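Local structure of citrate synthase (Metallosphaera sedula, 6ABX) at residues A[62-67]-A[115-120]; A[43-48]-A[53-58]; A[147-152]-A[171-176]. The protein probably catalyses the condensation of oxaloacetate with acetyl-CoA and water to give citrate and CoA, a step of the tricarboxylic acid cycle. All blocks are in the same frame, centred on the assembly; numbering follows the deposited sequence.

Contact 1. Residues A[62-67]-A[115-120]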
ATOM      1  N   ASP A  62      19.514  -7.342 -25.723  1.00 16.65           N
ATOM      2  CA  ASP A  62      20.003  -8.709 -25.486  1.00 21.00           C
ATOM      3  C   ASP A  62      20.454  -8.890 -24.026  1.00 17.79           C
ATOM      4  O   ASP A  62      20.102  -9.850 -23.375  1.00 18.92           O
ATOM      5  CB  ASP A  62      21.183  -9.049 -26.396  1.00 24.15           C
ATOM      6  CG  ASP A  62      21.508 -10.530 -26.315  1.00 29.05           C
ATOM      7  OD1 ASP A  62      20.587 -11.354 -26.617  1.00 32.44           O
ATOM      8  OD2 ASP A  62      22.630 -10.854 -25.882  1.00 33.70           O
ATOM      9  N   ASP A  63      21.243  -7.946 -23.507  1.00 16.36           N
ATOM     10  CA  ASP A  63      21.689  -7.998 -22.123  1.00 17.85           C
ATOM     11  C   ASP A  63      20.488  -7.958 -21.160  1.00 17.88           C
ATOM     12  O   ASP A  63      20.464  -8.632 -20.164  1.00 17.95           O
ATOM     13  CB  ASP A  63      22.653  -6.854 -21.780  1.00 20.60           C
ATOM     14  CG  ASP A  63      24.001  -7.029 -22.450  1.00 22.44           C
ATOM     15  OD1 ASP A  63      24.195  -8.083 -23.092  1.00 22.38           O
ATOM     16  OD2 ASP A  63      24.825  -6.112 -22.319  1.00 24.72           O
ATOM     17  N   PHE A  64      19.520  -7.074 -21.439  1.00 15.66           N
ATOM     18  CA  PHE A  64      18.384  -6.800 -20.565  1.00 15.25           C
ATOM     19  C   PHE A  64      17.451  -8.005 -20.550  1.00 14.22           C
ATOM     20  O   PHE A  64      16.959  -8.375 -19.440  1.00 14.89           O
ATOM     21  CB  PHE A  64      17.634  -5.569 -21.065  1.00 14.30           C
ATOM     22  CG  PHE A  64      16.422  -5.179 -20.266  1.00 13.65           C
ATOM     23  CD1 PHE A  64      16.530  -4.700 -18.955  1.00 16.34           C
ATOM     24  CD2 PHE A  64      15.174  -5.306 -20.827  1.00 13.89           C
ATOM     25  CE1 PHE A  64      15.399  -4.292 -18.263  1.00 15.77           C
ATOM     26  CE2 PHE A  64      14.045  -4.937 -20.120  1.00 14.47           C
ATOM     27  CZ  PHE A  64      14.162  -4.421 -18.844  1.00 16.43           C
ATOM     28  N   LYS A  65      17.233  -8.601 -21.725  1.00 15.64           N
ATOM     29  CA  LYS A  65      16.385  -9.852 -21.840  1.00 15.73           C
ATOM     30  C   LYS A  65      16.993 -10.955 -20.968  1.00 16.77           C
ATOM     31  O   LYS A  65      16.310 -11.619 -20.229  1.00 16.26           O
ATOM     32  CB  LYS A  65      16.292 -10.357 -23.283  1.00 17.30           C
ATOM     33  CG  LYS A  65      15.328  -9.572 -24.148  1.00 20.51           C
ATOM     34  CD  LYS A  65      15.564  -9.852 -25.623  1.00 23.86           C
ATOM     35  CE  LYS A  65      15.258 -11.261 -26.062  1.00 28.91           C
ATOM     36  NZ  LYS A  65      15.653 -11.429 -27.481  1.00 32.29           N
ATOM     37  N   SER A  66      18.325 -11.059 -20.988  1.00 15.97           N
ATOM     38  CA  SER A  66      19.051 -12.040 -20.163  1.00 16.03           C
ATOM     39  C   SER A  66      18.903 -11.756 -18.680  1.00 15.22           C
ATOM     40  O   SER A  66      18.688 -12.653 -17.911  1.00 16.60           O
ATOM     41  CB  SER A  66      20.506 -12.116 -20.538  1.00 18.20           C
ATOM     42  OG  SER A  66      20.617 -12.680 -21.817  1.00 24.28           O
ATOM     43  N   ARG A  67      18.999 -10.491 -18.296  1.00 14.30           N
ATOM     44  CA  ARG A  67      18.900 -10.112 -16.955  1.00 15.99           C
ATOM     45  C   ARG A  67      17.538 -10.467 -16.385  1.00 16.36           C
ATOM     46  O   ARG A  67      17.479 -10.997 -15.277  1.00 17.96           O
ATOM     47  CB  ARG A  67      19.167  -8.629 -16.784  1.00 18.90           C
ATOM     48  CG  ARG A  67      19.174  -8.224 -15.323  1.00 22.39           C
ATOM     49  CD  ARG A  67      19.524  -6.781 -15.125  1.00 27.70           C
ATOM     50  NE  ARG A  67      19.599  -6.505 -13.693  1.00 29.16           N
ATOM     51  CZ  ARG A  67      19.774  -5.300 -13.186  1.00 32.52           C
ATOM     52  NH1 ARG A  67      19.872  -4.252 -13.998  1.00 30.17           N
ATOM     53  NH2 ARG A  67      19.849  -5.168 -11.870  1.00 29.38           N
ATOM     54  N   LYS A 115      15.451  -4.111  -8.254  1.00 12.40           N
ATOM     55  CA  LYS A 115      14.348  -4.736  -7.488  1.00 13.87           C
ATOM     56  C   LYS A 115      13.074  -4.773  -8.321  1.00 12.98           C
ATOM     57  O   LYS A 115      12.347  -5.769  -8.269  1.00 12.19           O
ATOM     58  CB  LYS A 115      14.183  -4.034  -6.138  1.00 14.77           C
ATOM     59  CG  LYS A 115      15.339  -4.303  -5.189  1.00 15.95           C
ATOM     60  CD  LYS A 115      15.394  -3.365  -4.001  1.00 18.01           C
ATOM     61  CE  LYS A 115      16.496  -3.763  -3.045  1.00 18.78           C
ATOM     62  NZ  LYS A 115      16.695  -2.742  -2.005  1.00 23.90           N
ATOM     63  N   ALA A 116      12.853  -3.743  -9.146  1.00 12.53           N
ATOM     64  CA  ALA A 116      11.707  -3.698 -10.084  1.00 12.69           C
ATOM     65  C   ALA A 116      11.814  -4.861 -11.082  1.00 12.71           C
ATOM     66  O   ALA A 116      10.853  -5.537 -11.388  1.00 10.92           O
ATOM     67  CB  ALA A 116      11.669  -2.352 -10.767  1.00 12.72           C
ATOM     68  N   ILE A 117      13.023  -5.095 -11.558  1.00 12.45           N
ATOM     69  CA  ILE A 117      13.305  -6.200 -12.509  1.00 13.52           C
ATOM     70  C   ILE A 117      13.032  -7.552 -11.842  1.00 12.07           C
ATOM     71  O   ILE A 117      12.327  -8.387 -12.452  1.00 12.17           O
ATOM     72  CB  ILE A 117      14.748  -6.123 -13.053  1.00 14.20           C
ATOM     73  CG1 ILE A 117      14.892  -4.954 -14.029  1.00 15.74           C
ATOM     74  CG2 ILE A 117      15.169  -7.452 -13.675  1.00 13.32           C
ATOM     75  CD1 ILE A 117      16.351  -4.609 -14.303  1.00 17.97           C
ATOM     76  N   LYS A 118      13.440  -7.723 -10.573  1.00 12.06           N
ATOM     77  CA  LYS A 118      13.158  -8.945  -9.872  1.00 12.87           C
ATOM     78  C   LYS A 118      11.647  -9.192  -9.756  1.00 11.97           C
ATOM     79  O   LYS A 118      11.147 -10.303  -9.997  1.00 12.55           O
ATOM     80  CB  LYS A 118      13.830  -8.954  -8.504  1.00 15.30           C
ATOM     81  CG  LYS A 118      15.333  -9.203  -8.581  1.00 18.44           C
ATOM     82  CD  LYS A 118      15.994  -9.147  -7.245  1.00 20.62           C
ATOM     83  CE  LYS A 118      17.405  -9.691  -7.356  1.00 26.43           C
ATOM     84  NZ  LYS A 118      18.134  -9.544  -6.081  1.00 33.98           N
ATOM     85  N   MET A 119      10.907  -8.182  -9.334  1.00 12.26           N
ATOM     86  CA  MET A 119       9.455  -8.340  -9.176  1.00 11.56           C
ATOM     87  C   MET A 119       8.803  -8.672 -10.530  1.00 12.02           C
ATOM     88  O   MET A 119       7.913  -9.549 -10.642  1.00 11.60           O
ATOM     89  CB  MET A 119       8.819  -7.084  -8.571  1.00 13.18           C
ATOM     90  CG  MET A 119       9.118  -6.912  -7.094  1.00 12.82           C
ATOM     91  SD  MET A 119       8.320  -5.447  -6.416  1.00 12.87           S
ATOM     92  CE  MET A 119       9.653  -4.258  -6.494  1.00 14.58           C
ATOM     93  N   THR A 120       9.221  -7.989 -11.593  1.00 11.04           N
ATOM     94  CA  THR A 120       8.654  -8.154 -12.894  1.00 10.17           C
ATOM     95  C   THR A 120       8.940  -9.572 -13.426  1.00 11.22           C
ATOM     96  O   THR A 120       8.075 -10.221 -13.988  1.00 11.89           O
ATOM     97  CB  THR A 120       9.193  -7.098 -13.870  1.00 11.32           C
ATOM     98  OG1 THR A 120       8.883  -5.786 -13.368  1.00 12.21           O
ATOM     99  CG2 THR A 120       8.655  -7.268 -15.267  1.00 10.55           C
TER
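Ile117 meets Arg67 and Phe64 through one atom, its terminal methyl CD1. This methyl lies over one face of the Arg67 guanidinium, 3.4 Å above it and displaced from the centre of the group. The closest atom pair is Ile117 CD1 with Arg67 NH1, at 3.6 Å. Arg67 CZ is 3.7 Å from Ile117 CD1, and Arg67 CD and NE also touch this methyl, so the outer half of the arginine lies across it. The two side chains run nearly perpendicular. The arginine reaches this place because its chain is fully extended, with CG opposite the backbone N (chi1 -175°). Phe64 adds a lighter touch on the same methyl: its CE1 is 4.1 Å from Ile117 CD1, and the ring meets it obliquely.

No hydrogen bond crosses this interface. Of the three residues that touch, Ile117 alone directs its CB at the other helix; Phe64 and Arg67 come in with the outer parts of their side chains. The nearest CA atoms, those of Arg67 and Ile117, are 8.1 Å apart, so the side chains bridge the gap. Farther out, Trp51 of helix 43-52 packs on both Phe64 and Ile117. The Phe64 ring also meets that of Tyr48 edge-to-face. At the exposed end, Arg67 rests on the loop at Asp111.

One turn past Ile117, Thr120 is bonded back into its own helix. Its OG1 donates to Ala116 O at 2.8 Å, from above the carbonyl plane. Thr120 N reaches the same oxygen at 3.0 Å from the other face, so two donors hold Ala116 O and the buried hydroxyl is satisfied. The whole is helix-on-helix packing of helix 58-69 against helix 112-134, part of the largely helical citrate synthase fold and away from the annotated ligand sites.

Contact 2. Residues A[43-48]-A[53-58]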
ATOM      1  N   PHE A  43       7.462  -7.112 -25.078  1.00 11.11           N
ATOM      2  CA  PHE A  43       7.430  -6.897 -23.621  1.00 10.89           C
ATOM      3  C   PHE A  43       8.763  -6.322 -23.097  1.00 10.75           C
ATOM      4  O   PHE A  43       8.795  -5.234 -22.480  1.00 12.06           O
ATOM      5  CB  PHE A  43       7.099  -8.170 -22.868  1.00 11.29           C
ATOM      6  CG  PHE A  43       7.006  -8.004 -21.381  1.00 11.21           C
ATOM      7  CD1 PHE A  43       8.120  -7.975 -20.569  1.00 12.02           C
ATOM      8  CD2 PHE A  43       5.755  -7.930 -20.797  1.00 11.38           C
ATOM      9  CE1 PHE A  43       7.994  -7.895 -19.190  1.00 12.52           C
ATOM     10  CE2 PHE A  43       5.632  -7.824 -19.430  1.00 10.74           C
ATOM     11  CZ  PHE A  43       6.741  -7.817 -18.636  1.00 11.98           C
ATOM     12  N   GLU A  44       9.854  -6.994 -23.377  1.00 10.72           N
ATOM     13  CA  GLU A  44      11.140  -6.554 -22.827  1.00 11.43           C
ATOM     14  C   GLU A  44      11.567  -5.181 -23.378  1.00 11.41           C
ATOM     15  O   GLU A  44      12.097  -4.319 -22.649  1.00 10.41           O
ATOM     16  CB  GLU A  44      12.226  -7.602 -23.060  1.00 12.05           C
ATOM     17  CG  GLU A  44      12.012  -8.872 -22.282  1.00 13.05           C
ATOM     18  CD  GLU A  44      11.229  -9.984 -22.954  1.00 13.56           C
ATOM     19  OE1 GLU A  44      10.448  -9.715 -23.871  1.00 13.36           O
ATOM     20  OE2 GLU A  44      11.514 -11.162 -22.586  1.00 13.14           O
ATOM     21  N   GLU A  45      11.315  -4.929 -24.665  1.00 10.63           N
ATOM     22  CA  GLU A  45      11.742  -3.657 -25.218  1.00 12.18           C
ATOM     23  C   GLU A  45      10.954  -2.503 -24.565  1.00 11.76           C
ATOM     24  O   GLU A  45      11.496  -1.420 -24.287  1.00 11.33           O
ATOM     25  CB  GLU A  45      11.529  -3.639 -26.729  1.00 12.18           C
ATOM     26  CG  GLU A  45      11.982  -2.383 -27.358  1.00 13.65           C
ATOM     27  CD  GLU A  45      11.890  -2.367 -28.873  1.00 14.60           C
ATOM     28  OE1 GLU A  45      10.789  -2.037 -29.400  1.00 14.53           O
ATOM     29  OE2 GLU A  45      12.902  -2.721 -29.506  1.00 15.60           O
ATOM     30  N   VAL A  46       9.637  -2.687 -24.369  1.00 10.82           N
ATOM     31  CA  VAL A  46       8.857  -1.612 -23.721  1.00 11.25           C
ATOM     32  C   VAL A  46       9.214  -1.460 -22.240  1.00 11.12           C
ATOM     33  O   VAL A  46       9.189  -0.310 -21.759  1.00 10.84           O
ATOM     34  CB  VAL A  46       7.334  -1.785 -23.946  1.00 11.17           C
ATOM     35  CG1 VAL A  46       6.568  -0.646 -23.299  1.00 12.10           C
ATOM     36  CG2 VAL A  46       6.998  -1.836 -25.419  1.00 12.18           C
ATOM     37  N   ALA A  47       9.495  -2.546 -21.512  1.00 11.14           N
ATOM     38  CA  ALA A  47       9.948  -2.447 -20.112  1.00 10.93           C
ATOM     39  C   ALA A  47      11.262  -1.648 -20.067  1.00 10.39           C
ATOM     40  O   ALA A  47      11.408  -0.727 -19.247  1.00 11.30           O
ATOM     41  CB  ALA A  47      10.137  -3.798 -19.495  1.00 11.42           C
ATOM     42  N   TYR A  48      12.159  -1.906 -21.029  1.00 10.01           N
ATOM     43  CA  TYR A  48      13.402  -1.126 -21.124  1.00 10.59           C
ATOM     44  C   TYR A  48      13.067   0.350 -21.316  1.00 11.37           C
ATOM     45  O   TYR A  48      13.706   1.229 -20.673  1.00 11.91           O
ATOM     46  CB  TYR A  48      14.273  -1.629 -22.278  1.00 11.12           C
ATOM     47  CG  TYR A  48      15.675  -1.040 -22.328  1.00 11.08           C
ATOM     48  CD1 TYR A  48      15.884   0.258 -22.759  1.00 12.63           C
ATOM     49  CD2 TYR A  48      16.751  -1.770 -21.880  1.00 12.59           C
ATOM     50  CE1 TYR A  48      17.146   0.820 -22.765  1.00 12.94           C
ATOM     51  CE2 TYR A  48      18.033  -1.253 -21.942  1.00 14.20           C
ATOM     52  CZ  TYR A  48      18.214   0.071 -22.320  1.00 13.68           C
ATOM     53  OH  TYR A  48      19.488   0.586 -22.286  1.00 15.93           O
ATOM     54  N   GLY A  53      14.122   5.143 -20.395  1.00 16.59           N
ATOM     55  CA  GLY A  53      13.732   6.362 -21.051  1.00 16.70           C
ATOM     56  C   GLY A  53      14.040   6.420 -22.541  1.00 17.28           C
ATOM     57  O   GLY A  53      13.746   7.416 -23.159  1.00 18.74           O
ATOM     58  N   LYS A  54      14.583   5.340 -23.095  1.00 15.85           N
ATOM     59  CA  LYS A  54      14.940   5.322 -24.507  1.00 17.05           C
ATOM     60  C   LYS A  54      14.797   3.912 -25.047  1.00 15.05           C
ATOM     61  O   LYS A  54      14.856   2.939 -24.287  1.00 14.86           O
ATOM     62  CB  LYS A  54      16.375   5.829 -24.681  1.00 20.67           C
ATOM     63  CG  LYS A  54      17.458   4.926 -24.135  1.00 26.61           C
ATOM     64  CD  LYS A  54      18.844   5.576 -24.088  1.00 32.33           C
ATOM     65  CE  LYS A  54      19.983   4.661 -23.632  1.00 35.98           C
ATOM     66  NZ  LYS A  54      19.547   3.480 -22.829  1.00 34.47           N
ATOM     67  N   LEU A  55      14.605   3.807 -26.368  1.00 14.07           N
ATOM     68  CA  LEU A  55      14.622   2.482 -26.987  1.00 14.12           C
ATOM     69  C   LEU A  55      16.031   1.905 -26.920  1.00 14.98           C
ATOM     70  O   LEU A  55      17.049   2.589 -27.174  1.00 15.20           O
ATOM     71  CB  LEU A  55      14.107   2.537 -28.417  1.00 14.78           C
ATOM     72  CG  LEU A  55      12.631   2.870 -28.612  1.00 14.50           C
ATOM     73  CD1 LEU A  55      12.328   3.164 -30.050  1.00 15.26           C
ATOM     74  CD2 LEU A  55      11.735   1.757 -28.116  1.00 16.24           C
ATOM     75  N   PRO A  56      16.149   0.594 -26.649  1.00 13.42           N
ATOM     76  CA  PRO A  56      17.460  -0.021 -26.510  1.00 14.75           C
ATOM     77  C   PRO A  56      18.117  -0.342 -27.853  1.00 14.96           C
ATOM     78  O   PRO A  56      17.441  -0.670 -28.793  1.00 15.14           O
ATOM     79  CB  PRO A  56      17.136  -1.340 -25.796  1.00 13.87           C
ATOM     80  CG  PRO A  56      15.749  -1.664 -26.288  1.00 13.43           C
ATOM     81  CD  PRO A  56      15.042  -0.323 -26.305  1.00 14.24           C
ATOM     82  N   THR A  57      19.449  -0.371 -27.860  1.00 15.71           N
ATOM     83  CA  THR A  57      20.133  -1.004 -28.994  1.00 16.71           C
ATOM     84  C   THR A  57      19.984  -2.518 -28.932  1.00 16.44           C
ATOM     85  O   THR A  57      19.520  -3.078 -27.975  1.00 16.22           O
ATOM     86  CB  THR A  57      21.618  -0.633 -29.013  1.00 18.11           C
ATOM     87  OG1 THR A  57      22.196  -1.233 -27.860  1.00 17.99           O
ATOM     88  CG2 THR A  57      21.823   0.857 -28.997  1.00 19.42           C
ATOM     89  N   ARG A  58      20.357  -3.182 -30.028  1.00 16.80           N
ATOM     90  CA  ARG A  58      20.367  -4.614 -30.081  1.00 19.50           C
ATOM     91  C   ARG A  58      21.134  -5.215 -28.885  1.00 18.27           C
ATOM     92  O   ARG A  58      20.654  -6.103 -28.196  1.00 17.60           O
ATOM     93  CB  ARG A  58      20.944  -5.029 -31.446  1.00 24.08           C
ATOM     94  CG  ARG A  58      20.869  -6.509 -31.774  1.00 29.16           C
ATOM     95  CD  ARG A  58      21.329  -6.678 -33.240  1.00 32.63           C
ATOM     96  NE  ARG A  58      22.336  -7.714 -33.357  1.00 36.52           N
ATOM     97  CZ  ARG A  58      23.568  -7.541 -33.802  1.00 40.37           C
ATOM     98  NH1 ARG A  58      23.885  -6.477 -34.523  1.00 35.92           N
ATOM     99  NH2 ARG A  58      24.479  -8.456 -33.532  1.00 48.59           N
TER
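Glu45 OE1 is gripped by two hydroxyls, those of Ser41 and of Tyr364 of the second subunit, and it also lies 4.1 Å from Leu55 CD2. The other oxygen, OE2, forms a salt bridge with Arg370 of the second subunit. The carboxylate is therefore held from both subunits, which probably favours its charged form. The stem of the side chain is apolar in its contacts: Glu45 CG packs 3.8 Å from Pro56 CD. The extended chain, with CG opposite the backbone N (chi1 -178°), carries the acid past the proline.

Tyr48 and Pro56 make the largest part of the contact. Pro56 CB sits over the centre of the ring, 3.6 Å from the Tyr48 centroid and 7° off the ring normal. This is a well-centred CH-pi contact. Lys54 O approaches the ring at its edge, in the plane, 3.3 Å from Tyr48 CD1. The ring is thus bounded on one face by the proline and along one edge by a carbonyl.

The Lys54 side chain bends at its last torsion (chi4 -22°). NZ then comes 2.9 Å from Tyr48 OH and donates a weak hydrogen bond. NZ also forms a long, weak ion pair with Glu60.

The chain can turn back at Gly53, whose positive phi ends the helical run. Thr57 marks the start of the next helix: its side chain caps a backbone N there, and its own N is bonded to Glu60 OE1, as in a capping box. Pro56 O also accepts a hydrogen bond from Arg370 of the second subunit. The arrangement is a helix-loop-helix connection between helices 43-52 and 58-69, set at the dimer interface where the C-terminal end of the partner chain packs on it.

Contact 3. Residues A[147-152]-A[171-176]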
ATOM      1  N   SER A 147      11.775 -16.065 -23.891  1.00 12.54           N
ATOM      2  CA  SER A 147      11.399 -14.673 -23.616  1.00 14.45           C
ATOM      3  C   SER A 147      10.200 -14.611 -22.665  1.00 11.83           C
ATOM      4  O   SER A 147       9.604 -15.599 -22.311  1.00 11.76           O
ATOM      5  CB  SER A 147      11.138 -13.937 -24.884  1.00 19.33           C
ATOM      6  OG  SER A 147      12.407 -13.729 -25.537  1.00 30.38           O
ATOM      7  N   HIS A 148       9.946 -13.405 -22.170  1.00 11.65           N
ATOM      8  CA  HIS A 148       9.009 -13.221 -21.048  1.00 11.76           C
ATOM      9  C   HIS A 148       7.667 -13.872 -21.349  1.00 10.30           C
ATOM     10  O   HIS A 148       7.153 -14.590 -20.487  1.00 11.63           O
ATOM     11  CB  HIS A 148       8.853 -11.737 -20.730  1.00 10.91           C
ATOM     12  CG  HIS A 148       7.882 -11.451 -19.661  1.00 11.64           C
ATOM     13  ND1 HIS A 148       8.267 -11.351 -18.348  1.00 11.42           N
ATOM     14  CD2 HIS A 148       6.531 -11.274 -19.699  1.00 11.39           C
ATOM     15  CE1 HIS A 148       7.195 -11.073 -17.616  1.00 13.01           C
ATOM     16  NE2 HIS A 148       6.126 -11.034 -18.407  1.00 12.62           N
ATOM     17  N   SER A 149       7.034 -13.484 -22.454  1.00 10.68           N
ATOM     18  CA  SER A 149       5.641 -13.929 -22.715  1.00 11.80           C
ATOM     19  C   SER A 149       5.621 -15.421 -23.096  1.00 13.17           C
ATOM     20  O   SER A 149       4.705 -16.145 -22.672  1.00 11.98           O
ATOM     21  CB  SER A 149       5.020 -13.058 -23.777  1.00 12.49           C
ATOM     22  OG  SER A 149       4.925 -11.709 -23.317  1.00 12.98           O
ATOM     23  N   GLU A 150       6.631 -15.864 -23.843  1.00 13.00           N
ATOM     24  CA  GLU A 150       6.708 -17.304 -24.204  1.00 14.18           C
ATOM     25  C   GLU A 150       6.818 -18.147 -22.914  1.00 12.79           C
ATOM     26  O   GLU A 150       6.147 -19.179 -22.727  1.00 11.63           O
ATOM     27  CB  GLU A 150       7.871 -17.595 -25.155  1.00 18.76           C
ATOM     28  CG  GLU A 150       7.791 -19.056 -25.576  1.00 20.93           C
ATOM     29  CD  GLU A 150       8.684 -19.581 -26.683  1.00 27.81           C
ATOM     30  OE1 GLU A 150       9.572 -18.795 -27.152  1.00 25.23           O
ATOM     31  OE2 GLU A 150       8.476 -20.789 -27.054  1.00 26.39           O
ATOM     32  N   ASN A 151       7.681 -17.706 -21.997  1.00 11.38           N
ATOM     33  CA  ASN A 151       7.880 -18.400 -20.753  1.00 11.81           C
ATOM     34  C   ASN A 151       6.597 -18.417 -19.906  1.00 11.62           C
ATOM     35  O   ASN A 151       6.325 -19.410 -19.193  1.00 13.45           O
ATOM     36  CB  ASN A 151       9.000 -17.783 -19.916  1.00 11.44           C
ATOM     37  CG  ASN A 151       9.212 -18.533 -18.629  1.00 11.63           C
ATOM     38  OD1 ASN A 151       9.652 -19.695 -18.672  1.00 13.85           O
ATOM     39  ND2 ASN A 151       8.972 -17.886 -17.507  1.00 11.54           N
ATOM     40  N   PHE A 152       5.851 -17.307 -19.892  1.00  9.96           N
ATOM     41  CA  PHE A 152       4.659 -17.210 -19.076  1.00 10.75           C
ATOM     42  C   PHE A 152       3.645 -18.291 -19.525  1.00 10.43           C
ATOM     43  O   PHE A 152       3.094 -19.042 -18.699  1.00 11.15           O
ATOM     44  CB  PHE A 152       4.058 -15.798 -19.198  1.00 10.41           C
ATOM     45  CG  PHE A 152       3.155 -15.357 -18.071  1.00 10.89           C
ATOM     46  CD1 PHE A 152       2.642 -16.240 -17.135  1.00 10.48           C
ATOM     47  CD2 PHE A 152       2.820 -14.023 -17.944  1.00 11.64           C
ATOM     48  CE1 PHE A 152       1.834 -15.807 -16.102  1.00 10.49           C
ATOM     49  CE2 PHE A 152       1.978 -13.604 -16.927  1.00 12.45           C
ATOM     50  CZ  PHE A 152       1.538 -14.477 -15.976  1.00 11.11           C
ATOM     51  N   VAL A 171       1.540  -8.470 -26.547  1.00 10.62           N
ATOM     52  CA  VAL A 171       0.814  -7.232 -26.748  1.00 12.14           C
ATOM     53  C   VAL A 171      -0.143  -6.940 -25.584  1.00 11.42           C
ATOM     54  O   VAL A 171      -0.149  -5.774 -25.062  1.00 10.67           O
ATOM     55  CB  VAL A 171       0.061  -7.251 -28.084  1.00 13.43           C
ATOM     56  CG1 VAL A 171      -0.871  -6.038 -28.229  1.00 15.46           C
ATOM     57  CG2 VAL A 171       1.020  -7.327 -29.251  1.00 14.63           C
ATOM     58  N   SER A 172      -0.944  -7.934 -25.143  1.00 11.82           N
ATOM     59  CA  SER A 172      -1.824  -7.714 -24.062  1.00 12.80           C
ATOM     60  C   SER A 172      -1.116  -7.226 -22.785  1.00 12.07           C
ATOM     61  O   SER A 172      -1.628  -6.293 -22.126  1.00 10.58           O
ATOM     62  CB  SER A 172      -2.647  -8.954 -23.786  1.00 15.40           C
ATOM     63  OG  SER A 172      -3.203  -9.418 -24.988  1.00 20.47           O
ATOM     64  N   LEU A 173       0.084  -7.754 -22.464  1.00 11.46           N
ATOM     65  CA  LEU A 173       0.853  -7.261 -21.333  1.00 11.41           C
ATOM     66  C   LEU A 173       1.393  -5.847 -21.601  1.00 10.88           C
ATOM     67  O   LEU A 173       1.260  -4.971 -20.706  1.00 10.93           O
ATOM     68  CB  LEU A 173       2.002  -8.226 -21.020  1.00 12.26           C
ATOM     69  CG  LEU A 173       1.578  -9.612 -20.538  1.00 12.78           C
ATOM     70  CD1 LEU A 173       2.772 -10.544 -20.485  1.00 13.64           C
ATOM     71  CD2 LEU A 173       0.882  -9.511 -19.187  1.00 12.54           C
ATOM     72  N   MET A 174       1.897  -5.541 -22.824  1.00 11.15           N
ATOM     73  CA  MET A 174       2.451  -4.177 -23.074  1.00 11.14           C
ATOM     74  C   MET A 174       1.344  -3.134 -22.841  1.00 10.87           C
ATOM     75  O   MET A 174       1.555  -2.040 -22.277  1.00 12.11           O
ATOM     76  CB  MET A 174       2.992  -4.005 -24.528  1.00 12.42           C
ATOM     77  CG  MET A 174       4.270  -4.750 -24.786  1.00 15.98           C
ATOM     78  SD  MET A 174       4.980  -4.474 -26.479  1.00 21.39           S
ATOM     79  CE  MET A 174       3.945  -5.556 -27.426  1.00 20.33           C
ATOM     80  N   LEU A 175       0.107  -3.469 -23.219  1.00 11.11           N
ATOM     81  CA  LEU A 175      -1.035  -2.590 -23.114  1.00 11.35           C
ATOM     82  C   LEU A 175      -1.388  -2.227 -21.668  1.00 10.77           C
ATOM     83  O   LEU A 175      -2.061  -1.205 -21.504  1.00 12.68           O
ATOM     84  CB  LEU A 175      -2.275  -3.201 -23.760  1.00 11.83           C
ATOM     85  CG  LEU A 175      -2.211  -3.341 -25.281  1.00 12.37           C
ATOM     86  CD1 LEU A 175      -3.463  -4.005 -25.838  1.00 12.46           C
ATOM     87  CD2 LEU A 175      -2.023  -2.003 -25.932  1.00 13.28           C
ATOM     88  N   HIS A 176      -0.955  -3.027 -20.693  1.00 10.02           N
ATOM     89  CA  HIS A 176      -1.227  -2.835 -19.270  1.00 11.00           C
ATOM     90  C   HIS A 176      -0.059  -2.229 -18.472  1.00 10.49           C
ATOM     91  O   HIS A 176      -0.192  -2.068 -17.263  1.00 10.58           O
ATOM     92  CB  HIS A 176      -1.670  -4.154 -18.644  1.00 11.77           C
ATOM     93  CG  HIS A 176      -3.048  -4.567 -19.038  1.00 13.21           C
ATOM     94  ND1 HIS A 176      -3.299  -5.274 -20.193  1.00 13.75           N
ATOM     95  CD2 HIS A 176      -4.236  -4.393 -18.426  1.00 15.68           C
ATOM     96  CE1 HIS A 176      -4.619  -5.494 -20.277  1.00 15.31           C
ATOM     97  NE2 HIS A 176      -5.223  -4.913 -19.233  1.00 16.63           N
TER
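Across these two segments every close contact runs through Leu173 CD1. Its tight side is toward Ser149 and His148. Ser149 OG is 3.7 Å from Leu173 CD1, and the edge of the His148 ring comes to 3.9 Å through CD2. The methyl lies near the imidazole plane, so it meets the rim of the ring and not a face. His148 NE2 is 4.0 Å from the same CD1. The looser side is at Phe152, whose CD2 stays 4.3 Å from Leu173 CD1, again with the methyl near the ring plane.

The leucine reaches across with CG opposite its carbonyl carbon (chi1 -65°). The nearest CA atoms, of Ser149 and Leu173, are 8.3 Å apart, and the buried surface is small. All four touching residues are buried. On the outer side Ser147, just before the helix, and Glu150 within it are partly exposed and do not meet the other segment. Ser147 OG is hydrogen-bonded to a glycerol that probably comes from the crystallisation liquor.

Other groups fix the partners. The His148 ring stacks on Phe43, and the His148 backbone N is hydrogen-bonded to Glu44 OE2. Ser149 OG is hydrogen-bonded to Asp170, while Phe152 meets Phe319 edge-to-face. Leu173 also packs on Ile327 and Ser330 of helix 324-343.

Three residues after Leu173, His176 ND1 donates to Ser172 O at 2.8 Å. The bond is nearly straight, 170° at the hydrogen, and the oxygen lies in the imidazole plane. His176 O is in turn hydrogen-bonded to Arg332, which binds oxaloacetate. Across the two segments the contact is dispersive, with no hydrogen bond. The serine hydroxyl already has Asp170 as a partner, so its contact with the leucine methyl is van der Waals packing.

Contacts 1 and 2 share their surroundings: helices 43-52 and 58-69 follow each other, and Phe64 CE2 lies 3.3 Å from Glu44 O. Contact 3 is the most central, about 12 Å from the chain's centre against 19 and 20 Å for the others. All its touching residues are buried. Contact 1 is buried apart from its arginine, and contact 2 is partly buried. Chemistry follows place. In contacts 1 and 3 one aliphatic methyl bridges two helices without a hydrogen bond. Contact 2, at the subunit boundary, combines a CH-pi contact with charged groups shared between subunits. Helix 43-52 also joins contacts 2 and 3, where Val46 CG2 packs 3.5 Å from Met174 SD.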